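Local atomic coordinates of putative aldehyde dehydrogenase (Burkholderia cenocepacia, PDB entry 4YWE), a protein that probably oxidises aldehydes to carboxylic acids with NAD or NADP as acceptor, as a member of the aldehyde dehydrogenase family, and binds calcium and magnesium ions. Residues Tyr303-Val307 against Leu376-Pro380. Numbering follows the deposited sequence.
Sequences YEPLV and LRDVP
Tyr303-Val307 forms the first turn of helix 303-315, closed by Val307 N to Tyr303 O at 3.0 Å; Leu376-Pro380 leaves strand 374-376 as a loop. The CA atoms of Val307 and Arg377 lie 7.6 Å apart. Arg377 is extended (phi/psi -122/165), whereas Asp378 takes left-handed helical angles (57/33), turning the chain. With chi1 p, chi2 t and chi3 m, Arg377 brings its guanidinium to Glu304 (chi1 and chi2 both m) in a bidentate salt bridge: Arg377 NH2 donates to Glu304 OE2 at 2.6 Å, Arg377 NH1 to Glu304 OE1 at 3.1 Å. Asp378 (chi1 m) takes Arg377 NE on OD2 at 2.8 Å, completing a salt-bridge network; Asp378 OD1 accepts a hydrogen bond from Tyr303 OH at 2.8 Å. Tyr303, chi1 t, rests on Ile298 and Arg399, its CE2 3.5 Å from Arg377 NH2. The contact joins helix 303-315, following strand 293-299, to the loop after strand 374-376; strand 394-400 separates these strands in one mixed sheet. One guanidinium thus faces two carboxylates, one also binding a phenol, beside Val307 CG1, 4.0 Å from Arg377 NH1.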
loop_
_atom_site.group_PDB
_atom_site.type_symbol
_atom_site.label_atom_id
_atom_site.label_comp_id
_atom_site.label_asym_id
_atom_site.label_seq_id
_atom_site.Cartn_x
_atom_site.Cartn_y
_atom_site.Cartn_z
ATOM N N TYR A 303 -35.842 15.682 20.173
ATOM C CA TYR A 303 -36.573 15.723 18.908
ATOM C C TYR A 303 -37.316 17.045 18.730
ATOM O O TYR A 303 -37.069 17.777 17.774
ATOM C CB TYR A 303 -37.555 14.552 18.812
ATOM C CG TYR A 303 -38.436 14.589 17.580
ATOM C CD1 TYR A 303 -37.891 14.480 16.306
ATOM C CD2 TYR A 303 -39.814 14.729 17.693
ATOM C CE1 TYR A 303 -38.693 14.512 15.179
ATOM C CE2 TYR A 303 -40.624 14.763 16.572
ATOM C CZ TYR A 303 -40.059 14.654 15.317
ATOM O OH TYR A 303 -40.863 14.689 14.200
ATOM N N GLU A 304 -38.219 17.348 19.656
ATOM C CA GLU A 304 -39.000 18.583 19.594
ATOM C C GLU A 304 -38.151 19.864 19.693
ATOM O O GLU A 304 -38.410 20.821 18.963
ATOM C CB GLU A 304 -40.076 18.584 20.686
ATOM C CG GLU A 304 -41.104 17.468 20.551
ATOM C CD GLU A 304 -42.060 17.680 19.391
ATOM O OE1 GLU A 304 -42.113 18.805 18.852
ATOM O OE2 GLU A 304 -42.763 16.718 19.016
ATOM N N PRO A 305 -37.147 19.903 20.596
ATOM C CA PRO A 305 -36.317 21.116 20.601
ATOM C C PRO A 305 -35.548 21.358 19.299
ATOM O O PRO A 305 -35.460 22.502 18.855
ATOM C CB PRO A 305 -35.343 20.863 21.756
ATOM C CG PRO A 305 -36.076 19.953 22.664
ATOM C CD PRO A 305 -36.854 19.048 21.761
ATOM N N LEU A 306 -35.005 20.305 18.699
ATOM C CA LEU A 306 -34.211 20.457 17.483
ATOM C C LEU A 306 -35.091 20.798 16.281
ATOM O O LEU A 306 -34.677 21.546 15.395
ATOM C CB LEU A 306 -33.402 19.189 17.204
ATOM C CG LEU A 306 -32.461 19.240 15.999
ATOM C CD1 LEU A 306 -31.532 20.442 16.092
ATOM C CD2 LEU A 306 -31.658 17.953 15.886
ATOM N N VAL A 307 -36.302 20.249 16.254
ATOM C CA VAL A 307 -37.251 20.551 15.188
ATOM C C VAL A 307 -37.623 22.030 15.221
ATOM O O VAL A 307 -37.694 22.686 14.180
ATOM C CB VAL A 307 -38.509 19.662 15.286
ATOM C CG1 VAL A 307 -39.641 20.234 14.444
ATOM C CG2 VAL A 307 -38.186 18.241 14.853
ATOM N N LEU A 376 -40.362 19.151 6.970
ATOM C CA LEU A 376 -41.513 18.352 7.372
ATOM C C LEU A 376 -41.158 17.452 8.550
ATOM O O LEU A 376 -40.032 16.963 8.654
ATOM C CB LEU A 376 -42.035 17.516 6.199
ATOM C CG LEU A 376 -42.756 18.291 5.091
ATOM C CD1 LEU A 376 -41.773 18.886 4.088
ATOM C CD2 LEU A 376 -43.777 17.411 4.391
ATOM N N ARG A 377 -42.126 17.238 9.434
ATOM C CA ARG A 377 -41.886 16.502 10.668
ATOM C C ARG A 377 -42.786 15.279 10.790
ATOM O O ARG A 377 -43.780 15.156 10.073
ATOM C CB ARG A 377 -42.096 17.415 11.876
ATOM C CG ARG A 377 -43.470 18.067 11.919
ATOM C CD ARG A 377 -43.741 18.685 13.277
ATOM N NE ARG A 377 -43.671 17.685 14.338
ATOM C CZ ARG A 377 -43.387 17.962 15.605
ATOM N NH1 ARG A 377 -43.141 19.211 15.973
ATOM N NH2 ARG A 377 -43.344 16.988 16.503
ATOM N N ASP A 378 -42.424 14.386 11.708
ATOM C CA ASP A 378 -43.200 13.181 11.997
ATOM C C ASP A 378 -43.392 12.336 10.746
ATOM O O ASP A 378 -44.417 11.677 10.580
ATOM C CB ASP A 378 -44.557 13.551 12.602
ATOM C CG ASP A 378 -44.427 14.453 13.814
ATOM O OD1 ASP A 378 -43.553 14.188 14.665
ATOM O OD2 ASP A 378 -45.194 15.434 13.911
ATOM N N VAL A 379 -42.397 12.366 9.866
ATOM C CA VAL A 379 -42.454 11.632 8.610
ATOM C C VAL A 379 -42.361 10.134 8.867
ATOM O O VAL A 379 -41.384 9.662 9.448
ATOM C CB VAL A 379 -41.338 12.084 7.654
ATOM C CG1 VAL A 379 -41.420 11.317 6.344
ATOM C CG2 VAL A 379 -41.420 13.586 7.408
ATOM N N PRO A 380 -43.383 9.380 8.436
ATOM C CA PRO A 380 -43.329 7.919 8.533
ATOM C C PRO A 380 -42.149 7.364 7.747
ATOM O O PRO A 380 -41.936 7.776 6.607
ATOM C CB PRO A 380 -44.660 7.470 7.918
ATOM C CG PRO A 380 -45.556 8.664 8.024
ATOM C CD PRO A 380 -44.654 9.852 7.862
#